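Local coordinates for protein thioesterase (Streptomyces sp. WAC02707, PDB 6VAP) that probably removes stalled or misprimed acyl groups, by thioester hydrolysis, from the carrier domains of the borrelidin polyketide synthase, acting as an editing type II thioesterase, at residues A[14-19]-A[50-55]; A[23-28]-A[250-255]; A[88-93]-A[114-119]. All blocks are in the same frame, centred on the assembly; numbering follows the deposited sequence.

The three contacts read as a worked example of how a sheet treats its edge, its interior and its strand ends. Interaction 1 sets the outermost strand 14-15 antiparallel on strand 52-56, and interaction 2 lays the end of helix 239-250 over the neighbouring strand 26-30; both are mainly buried. Interaction 3, where strand 92-97 meets the loop leading to strand 120-124, is partly exposed. Backbone hydrogen bonds tie Leu27 to Leu54 and Gln26 to Ala93, so strand 26-30 joins all three. The chemistry follows position: paired peptides at the edge, apolar packing without hydrogen bonds under the helix, and a water-assisted seam at the exposed edge of interaction 3.

Interaction 1 of 3, residues A[14-19]-A[50-55]; sequences IRQYRP and RCDVLA
Ile14 sets CG1 beside its backbone N (chi1 -60°), which leaves CG2 anti to that nitrogen, and Leu54 turns CG anti to its own carbonyl carbon, so that the two branched side chains cross obliquely on one face of the sheet. CG2 of Ile14 rests 3.7 Å from CB of Leu54. Gln16, with CG anti to the backbone N (chi1 -178°) and an extended chain beyond, runs beside Leu54 in the same direction. Its NE2 ends 3.3 Å from OD1 of Asp52, the amide and carboxylate planes being 37° apart; the carbonyl OE1 is taken by the backbone of His9 and by Arg87. Val83 and Leu84 of helix 73-87 cover Ile14 on this side.

The backbones do the gripping. Arg15 and Ala55 form an antiparallel hydrogen-bonded pair: Arg15 N donates a hydrogen bond to Ala55 O at 2.7 Å, and Ala55 N donates one back to Arg15 O at 2.9 Å. Both bonds are nearly straight and lie in the carbonyl planes. On the other face Tyr17 reaches back so that CE2 sits 3.8 Å from CB of Ala55, while its ring stacks with His41. Arg15 bends at chi2 and carries its guanidinium away, NH2 hydrogen-bonding Val12 O and pairing with Asp63. Past the pair the two backbones part, and a water accepts from Arg18 N and donates to Val53 O, its oxygen 2.8 Å from Val53 O. One antiparallel strand among parallel neighbours is characteristic of the alpha/beta-hydrolase fold; the canonical sheet has it second, and here strand 14-15 forms the edge.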
loop_
_atom_site.group_PDB
_atom_site.type_symbol
_atom_site.label_atom_id
_atom_site.label_comp_id
_atom_site.label_asym_id
_atom_site.label_seq_id
_atom_site.Cartn_x
_atom_site.Cartn_y
_atom_site.Cartn_z
ATOM N N ILE A 14 2.487 6.112 -11.869
ATOM C CA ILE A 14 3.634 6.076 -10.970
ATOM C C ILE A 14 4.202 7.472 -10.866
ATOM O O ILE A 14 4.698 8.011 -11.859
ATOM C CB ILE A 14 4.709 5.089 -11.453
ATOM C CG1 ILE A 14 4.098 3.672 -11.531
ATOM C CG2 ILE A 14 5.902 5.126 -10.513
ATOM C CD1 ILE A 14 4.951 2.666 -12.235
ATOM N N ARG A 15 4.170 8.042 -9.665
ATOM C CA ARG A 15 4.635 9.403 -9.431
ATOM C C ARG A 15 5.972 9.340 -8.698
ATOM O O ARG A 15 6.063 8.776 -7.601
ATOM C CB ARG A 15 3.608 10.199 -8.626
ATOM C CG ARG A 15 2.188 10.160 -9.200
ATOM C CD ARG A 15 2.152 10.806 -10.594
ATOM N NE ARG A 15 0.966 10.391 -11.340
ATOM C CZ ARG A 15 -0.156 11.093 -11.433
ATOM N NH1 ARG A 15 -0.259 12.261 -10.815
ATOM N NH2 ARG A 15 -1.174 10.619 -12.149
ATOM N N GLN A 16 6.996 9.925 -9.296
ATOM C CA GLN A 16 8.342 10.007 -8.730
ATOM C C GLN A 16 8.544 11.464 -8.327
ATOM O O GLN A 16 8.777 12.330 -9.176
ATOM C CB GLN A 16 9.363 9.548 -9.768
ATOM C CG GLN A 16 10.801 9.535 -9.276
ATOM C CD GLN A 16 11.787 9.156 -10.361
ATOM O OE1 GLN A 16 11.431 9.074 -11.526
ATOM N NE2 GLN A 16 13.029 8.923 -9.981
ATOM N N TYR A 17 8.465 11.729 -7.026
ATOM C CA TYR A 17 8.468 13.104 -6.552
ATOM C C TYR A 17 9.870 13.683 -6.430
ATOM O O TYR A 17 10.029 14.899 -6.543
ATOM C CB TYR A 17 7.735 13.165 -5.216
ATOM C CG TYR A 17 6.257 12.902 -5.352
ATOM C CD1 TYR A 17 5.458 13.686 -6.197
ATOM C CD2 TYR A 17 5.644 11.903 -4.603
ATOM C CE1 TYR A 17 4.098 13.442 -6.318
ATOM C CE2 TYR A 17 4.302 11.633 -4.730
ATOM C CZ TYR A 17 3.524 12.408 -5.579
ATOM O OH TYR A 17 2.178 12.164 -5.709
ATOM N N ARG A 18 10.879 12.859 -6.173
ATOM C CA ARG A 18 12.237 13.331 -5.992
ATOM C C ARG A 18 13.214 12.533 -6.850
ATOM O O ARG A 18 12.954 11.379 -7.192
ATOM C CB ARG A 18 12.637 13.223 -4.516
ATOM C CG ARG A 18 11.802 14.065 -3.564
ATOM C CD ARG A 18 12.229 15.510 -3.546
ATOM N NE ARG A 18 11.600 16.252 -2.455
ATOM C CZ ARG A 18 10.437 16.890 -2.551
ATOM N NH1 ARG A 18 9.759 16.884 -3.691
ATOM N NH2 ARG A 18 9.953 17.538 -1.504
ATOM N N PRO A 19 14.345 13.131 -7.202
ATOM C CA PRO A 19 15.360 12.360 -7.931
ATOM C C PRO A 19 16.028 11.348 -7.023
ATOM O O PRO A 19 16.165 11.555 -5.814
ATOM C CB PRO A 19 16.367 13.415 -8.400
ATOM C CG PRO A 19 15.767 14.771 -8.053
ATOM C CD PRO A 19 14.742 14.533 -6.970
ATOM N N ARG A 50 18.675 8.660 -1.762
ATOM C CA ARG A 50 19.221 7.346 -1.440
ATOM C C ARG A 50 18.229 6.236 -1.741
ATOM O O ARG A 50 18.609 5.065 -1.833
ATOM C CB ARG A 50 19.642 7.287 0.024
ATOM C CG ARG A 50 20.848 8.191 0.344
ATOM C CD ARG A 50 21.006 8.469 1.840
ATOM N NE ARG A 50 19.724 8.744 2.504
ATOM C CZ ARG A 50 18.999 9.847 2.320
ATOM N NH1 ARG A 50 19.421 10.799 1.491
ATOM N NH2 ARG A 50 17.849 9.991 2.961
ATOM N N CYS A 51 16.966 6.584 -1.933
ATOM C CA CYS A 51 15.941 5.611 -2.286
ATOM C C CYS A 51 15.044 6.203 -3.364
ATOM O O CYS A 51 14.690 7.384 -3.297
ATOM C CB CYS A 51 15.105 5.201 -1.063
ATOM S SG CYS A 51 13.784 4.020 -1.443
ATOM N N ASP A 52 14.711 5.392 -4.371
ATOM C CA ASP A 52 13.810 5.811 -5.443
ATOM C C ASP A 52 12.386 5.518 -4.997
ATOM O O ASP A 52 11.907 4.395 -5.115
ATOM C CB ASP A 52 14.157 5.101 -6.746
ATOM C CG ASP A 52 13.309 5.575 -7.906
ATOM O OD1 ASP A 52 12.557 6.564 -7.718
ATOM O OD2 ASP A 52 13.391 4.962 -8.998
ATOM N N VAL A 53 11.704 6.526 -4.476
ATOM C CA VAL A 53 10.354 6.358 -3.950
ATOM C C VAL A 53 9.358 6.550 -5.081
ATOM O O VAL A 53 9.328 7.604 -5.716
ATOM C CB VAL A 53 10.071 7.346 -2.812
ATOM C CG1 VAL A 53 8.631 7.167 -2.313
ATOM C CG2 VAL A 53 11.080 7.153 -1.663
ATOM N N LEU A 54 8.526 5.551 -5.320
ATOM C CA LEU A 54 7.532 5.584 -6.381
ATOM C C LEU A 54 6.165 5.496 -5.726
ATOM O O LEU A 54 5.872 4.524 -5.017
ATOM C CB LEU A 54 7.729 4.437 -7.363
ATOM C CG LEU A 54 9.083 4.413 -8.067
ATOM C CD1 LEU A 54 9.133 3.224 -9.037
ATOM C CD2 LEU A 54 9.329 5.704 -8.824
ATOM N N ALA A 55 5.321 6.488 -5.978
ATOM C CA ALA A 55 4.016 6.568 -5.345
ATOM C C ALA A 55 2.952 6.331 -6.411
ATOM O O ALA A 55 3.003 6.916 -7.500
ATOM C CB ALA A 55 3.838 7.911 -4.642
HETATM O O HOH W 1 10.684 9.950 -5.237
#

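Interaction 2 of 3, residues A[23-28]-A[250-255]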
loop_
_atom_site.group_PDB
_atom_site.type_symbol
_atom_site.label_atom_id
_atom_site.label_comp_id
_atom_site.label_asym_id
_atom_site.label_seq_id
_atom_site.Cartn_x
_atom_site.Cartn_y
_atom_site.Cartn_z
ATOM N N THR A 23 22.042 3.997 -8.138
ATOM C CA THR A 23 22.208 2.845 -7.259
ATOM C C THR A 23 21.054 2.660 -6.282
ATOM O O THR A 23 21.031 1.650 -5.569
ATOM C CB THR A 23 23.510 2.981 -6.461
ATOM O OG1 THR A 23 23.666 4.344 -6.038
ATOM C CG2 THR A 23 24.696 2.571 -7.309
ATOM N N ALA A 24 20.099 3.586 -6.245
ATOM C CA ALA A 24 19.147 3.622 -5.149
ATOM C C ALA A 24 18.218 2.408 -5.218
ATOM O O ALA A 24 17.700 2.073 -6.288
ATOM C CB ALA A 24 18.329 4.926 -5.190
ATOM N N PRO A 25 17.928 1.775 -4.094
ATOM C CA PRO A 25 16.838 0.799 -4.091
ATOM C C PRO A 25 15.528 1.507 -4.342
ATOM O O PRO A 25 15.390 2.694 -4.039
ATOM C CB PRO A 25 16.877 0.214 -2.678
ATOM C CG PRO A 25 18.199 0.638 -2.107
ATOM C CD PRO A 25 18.553 1.916 -2.771
ATOM N N GLN A 26 14.549 0.747 -4.845
ATOM C CA GLN A 26 13.230 1.267 -5.198
ATOM C C GLN A 26 12.204 0.932 -4.115
ATOM O O GLN A 26 12.210 -0.162 -3.546
ATOM C CB GLN A 26 12.735 0.708 -6.534
ATOM C CG GLN A 26 13.320 1.389 -7.754
ATOM C CD GLN A 26 12.643 0.947 -9.034
ATOM O OE1 GLN A 26 11.926 -0.051 -9.055
ATOM N NE2 GLN A 26 12.862 1.691 -10.108
ATOM N N LEU A 27 11.342 1.893 -3.809
ATOM C CA LEU A 27 10.249 1.693 -2.867
ATOM C C LEU A 27 8.953 2.083 -3.578
ATOM O O LEU A 27 8.770 3.238 -3.988
ATOM C CB LEU A 27 10.451 2.523 -1.601
ATOM C CG LEU A 27 9.215 2.496 -0.674
ATOM C CD1 LEU A 27 9.086 1.161 -0.019
ATOM C CD2 LEU A 27 9.252 3.598 0.364
ATOM N N ILE A 28 8.078 1.110 -3.764
ATOM C CA ILE A 28 6.793 1.339 -4.409
ATOM C C ILE A 28 5.770 1.471 -3.312
ATOM O O ILE A 28 5.630 0.549 -2.509
ATOM C CB ILE A 28 6.430 0.186 -5.353
ATOM C CG1 ILE A 28 7.565 -0.021 -6.388
ATOM C CG2 ILE A 28 5.108 0.470 -6.079
ATOM C CD1 ILE A 28 7.573 -1.416 -6.945
ATOM N N LEU A 250 15.911 -1.267 3.276
ATOM C CA LEU A 250 16.561 -0.969 2.011
ATOM C C LEU A 250 18.018 -0.565 2.169
ATOM O O LEU A 250 18.639 -0.154 1.187
ATOM C CB LEU A 250 15.797 0.129 1.275
ATOM C CG LEU A 250 14.363 -0.235 0.905
ATOM C CD1 LEU A 250 13.580 0.988 0.509
ATOM C CD2 LEU A 250 14.348 -1.267 -0.199
ATOM N N ARG A 251 18.587 -0.708 3.363
ATOM C CA ARG A 251 20.018 -0.482 3.589
ATOM C C ARG A 251 20.397 0.977 3.316
ATOM O O ARG A 251 21.392 1.278 2.649
ATOM C CB ARG A 251 20.877 -1.435 2.747
ATOM C CG ARG A 251 20.407 -2.885 2.757
ATOM C CD ARG A 251 20.637 -3.541 4.111
ATOM N NE ARG A 251 19.532 -4.420 4.490
ATOM C CZ ARG A 251 19.146 -4.660 5.741
ATOM N NH1 ARG A 251 19.774 -4.091 6.762
ATOM N NH2 ARG A 251 18.125 -5.476 5.973
ATOM N N THR A 252 19.597 1.895 3.857
ATOM C CA THR A 252 19.814 3.323 3.681
ATOM C C THR A 252 19.545 4.038 5.003
ATOM O O THR A 252 19.222 3.421 6.026
ATOM C CB THR A 252 18.905 3.901 2.586
ATOM O OG1 THR A 252 17.530 3.786 2.992
ATOM C CG2 THR A 252 19.105 3.169 1.271
ATOM N N CYS A 253 19.673 5.363 4.981
ATOM C CA CYS A 253 19.389 6.211 6.129
ATOM C C CYS A 253 18.217 7.128 5.797
ATOM O O CYS A 253 17.875 7.336 4.629
ATOM C CB CYS A 253 20.619 7.042 6.529
ATOM S SG CYS A 253 21.093 8.318 5.324
ATOM N N SER A 254 17.593 7.663 6.843
ATOM C CA SER A 254 16.472 8.578 6.708
ATOM C C SER A 254 16.910 10.010 6.996
ATOM O O SER A 254 17.921 10.260 7.660
ATOM C CB SER A 254 15.337 8.182 7.642
ATOM O OG SER A 254 14.095 8.558 7.075
ATOM N N ARG A 255 16.133 10.956 6.470
ATOM C CA ARG A 255 16.402 12.381 6.658
ATOM C C ARG A 255 15.693 12.909 7.907
ATOM O O ARG A 255 14.462 12.973 7.960
ATOM C CB ARG A 255 15.962 13.174 5.423
ATOM C CG ARG A 255 16.025 14.682 5.590
ATOM C CD ARG A 255 14.650 15.270 5.911
ATOM N NE ARG A 255 14.599 16.708 5.642
ATOM C CZ ARG A 255 13.667 17.534 6.111
ATOM N NH1 ARG A 255 13.707 18.830 5.814
ATOM N NH2 ARG A 255 12.697 17.067 6.876
#
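Leu250 supplies the tight half of this contact. With CG anti to its carbonyl carbon, it sends both methyls down onto the start of strand 26-30 and the proline just before it: CD2 lies 3.8 Å from CB of Pro25, and CD1 4.1 Å from CB of Leu27. The proline ring and the leucine slide past one another in opposite directions, and CG of Pro25 comes within 3.4 Å of the carbonyl O of Leu250. No hydrogen bond crosses between the two segments, so this join depends on apolar surfaces fitting together. Leu27, whose CG stands anti to its backbone N (chi1 172°), carries the packing inward to Ile246 of helix 239-250 and Val43 of helix 41-47. Leu250 is further closed in by Ala93 and Cys51.

Beyond the helix end the fit loosens. Thr252 offers only its methyl, CG2 standing 4.3 Å from CD of Pro25, while its OG1 makes a weak hydrogen bond back to Ala247 O. Arg251 is exposed and directs its guanidinium away to a salt bridge with Glu248. It adopts a positive phi of 63°, and two bonds return from this turn into the last turn of the helix. From Cys253 on, the chain no longer touches segment 23-28: Cys253 O is held by Arg50, Ser254 leans on helix 41-47, and Arg255, the last residue modelled, is poorly ordered. A Schellman motif closes the helix where it packs on an interior strand, a helix-on-sheet layer of the three-layered alpha/beta-hydrolase fold.

Interaction 3 of 3, residues A[88-93]-A[114-119]; sequences VHQPVA and AGISLE
Val92 O takes the one direct backbone hydrogen bond of this contact, from Glu119 N at 2.8 Å. The donor stands above the carbonyl plane by 27°, and Leu118 CA approaches the same oxygen at 3.5 Å in a CA-H...O contact. On the buried side Val92 and Leu118 lie alongside each other, with CG1 of Val92 3.6 Å from CD2 of Leu118. Val92 puts CG1 between its backbone N and carbonyl carbon (chi1 58°), the crowded position, which turns that methyl to the leucine. At the solvent side chi1 of Glu119 (-59°) sets its CG 3.2 Å from CB of Pro91, and the bend at chi2 brings the carboxylate back over the proline, OE2 3.4 Å from the same CB.

One water joins the polar groups around this pair. It accepts from Val92 N, donates to Ser117 O at 2.7 Å, and donates to OE2 of Glu119, so the folded carboxylate is held over the strand's start. Gln90 lies across Ile116, its CD 3.8 Å from the isoleucine CG2, and Val88 meets the far end of that side chain more loosely.

Farther out, Phe111 of helix 99-113 packs against Val88, Ile116 and Leu118. Gly115, at positive phi, completes a Schellman motif that ends this helix, while a cis peptide before Pro91 shapes the chain leading into Val92. The pairing of parallel neighbours begins with a single backbone hydrogen bond and a bound water, which implies a seam apolar within and hydrated at its exposed edge, where the water would probably temper the charge of Glu119.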
loop_
_atom_site.group_PDB
_atom_site.type_symbol
_atom_site.label_atom_id
_atom_site.label_comp_id
_atom_site.label_asym_id
_atom_site.label_seq_id
_atom_site.Cartn_x
_atom_site.Cartn_y
_atom_site.Cartn_z
ATOM N N VAL A 88 10.383 -1.266 -12.825
ATOM C CA VAL A 88 10.988 -1.986 -11.717
ATOM C C VAL A 88 12.483 -2.088 -11.951
ATOM O O VAL A 88 12.937 -2.411 -13.050
ATOM C CB VAL A 88 10.341 -3.378 -11.582
ATOM C CG1 VAL A 88 10.758 -4.282 -12.764
ATOM C CG2 VAL A 88 10.723 -4.016 -10.251
ATOM N N HIS A 89 13.266 -1.992 -10.886
ATOM C CA HIS A 89 14.715 -2.214 -10.902
ATOM C C HIS A 89 15.064 -2.724 -9.504
ATOM O O HIS A 89 14.854 -1.944 -8.628
ATOM C CB HIS A 89 15.394 -0.903 -11.301
ATOM C CG HIS A 89 16.874 -0.972 -11.344
ATOM N ND1 HIS A 89 17.635 -0.893 -10.223
ATOM C CD2 HIS A 89 17.724 -1.166 -12.364
ATOM C CE1 HIS A 89 18.896 -1.007 -10.553
ATOM N NE2 HIS A 89 18.968 -1.181 -11.848
ATOM N N GLN A 90 15.492 -3.982 -9.305
ATOM C CA GLN A 90 15.892 -4.489 -8.005
ATOM C C GLN A 90 17.183 -3.807 -7.550
ATOM O O GLN A 90 18.019 -3.441 -8.374
ATOM C CB GLN A 90 16.071 -6.000 -8.086
ATOM C CG GLN A 90 14.814 -6.706 -8.604
ATOM C CD GLN A 90 14.997 -8.203 -8.768
ATOM O OE1 GLN A 90 14.950 -8.959 -7.795
ATOM N NE2 GLN A 90 15.210 -8.637 -10.006
ATOM N N PRO A 91 17.380 -3.632 -6.244
ATOM C CA PRO A 91 16.483 -4.061 -5.164
ATOM C C PRO A 91 15.230 -3.201 -5.084
ATOM O O PRO A 91 15.325 -1.976 -5.186
ATOM C CB PRO A 91 17.334 -3.900 -3.900
ATOM C CG PRO A 91 18.769 -3.632 -4.393
ATOM C CD PRO A 91 18.617 -3.017 -5.740
ATOM N N VAL A 92 14.072 -3.844 -4.915
ATOM C CA VAL A 92 12.784 -3.164 -4.867
ATOM C C VAL A 92 12.000 -3.656 -3.655
ATOM O O VAL A 92 11.992 -4.851 -3.339
ATOM C CB VAL A 92 11.984 -3.385 -6.168
ATOM C CG1 VAL A 92 11.771 -4.874 -6.413
ATOM C CG2 VAL A 92 10.659 -2.651 -6.135
ATOM N N ALA A 93 11.332 -2.724 -2.984
ATOM C CA ALA A 93 10.476 -3.036 -1.854
ATOM C C ALA A 93 9.121 -2.374 -2.067
ATOM O O ALA A 93 8.995 -1.388 -2.804
ATOM C CB ALA A 93 11.085 -2.577 -0.531
ATOM N N ALA A 114 6.831 -13.708 -11.529
ATOM C CA ALA A 114 7.614 -13.280 -12.680
ATOM C C ALA A 114 9.111 -13.413 -12.446
ATOM O O ALA A 114 9.892 -12.978 -13.290
ATOM C CB ALA A 114 7.257 -11.840 -13.051
ATOM N N GLY A 115 9.523 -14.017 -11.331
ATOM C CA GLY A 115 10.920 -14.213 -11.003
ATOM C C GLY A 115 11.626 -12.996 -10.457
ATOM O O GLY A 115 12.859 -12.996 -10.376
ATOM N N ILE A 116 10.885 -11.992 -10.005
ATOM C CA ILE A 116 11.445 -10.733 -9.516
ATOM C C ILE A 116 11.380 -10.767 -7.999
ATOM O O ILE A 116 10.305 -10.602 -7.420
ATOM C CB ILE A 116 10.697 -9.507 -10.072
ATOM C CG1 ILE A 116 10.696 -9.565 -11.615
ATOM C CG2 ILE A 116 11.332 -8.228 -9.581
ATOM C CD1 ILE A 116 9.955 -8.443 -12.319
ATOM N N SER A 117 12.531 -10.943 -7.360
ATOM C CA SER A 117 12.613 -10.972 -5.912
ATOM C C SER A 117 12.374 -9.578 -5.331
ATOM O O SER A 117 12.723 -8.552 -5.937
ATOM C CB SER A 117 13.986 -11.489 -5.481
ATOM O OG SER A 117 15.010 -10.658 -5.986
ATOM N N LEU A 118 11.788 -9.556 -4.129
ATOM C CA LEU A 118 11.521 -8.325 -3.390
ATOM C C LEU A 118 12.362 -8.250 -2.120
ATOM O O LEU A 118 12.514 -9.240 -1.406
ATOM C CB LEU A 118 10.043 -8.222 -3.008
ATOM C CG LEU A 118 9.033 -8.329 -4.150
ATOM C CD1 LEU A 118 7.604 -8.278 -3.606
ATOM C CD2 LEU A 118 9.246 -7.162 -5.122
ATOM N N GLU A 119 12.911 -7.071 -1.835
ATOM C CA GLU A 119 13.685 -6.899 -0.607
ATOM C C GLU A 119 12.793 -6.992 0.624
ATOM O O GLU A 119 13.174 -7.585 1.641
ATOM C CB GLU A 119 14.406 -5.552 -0.640
ATOM C CG GLU A 119 15.342 -5.387 -1.813
ATOM C CD GLU A 119 16.360 -6.519 -1.920
ATOM O OE1 GLU A 119 17.019 -6.824 -0.902
ATOM O OE2 GLU A 119 16.501 -7.087 -3.027
HETATM O O HOH W 2 14.456 -6.663 -5.164
#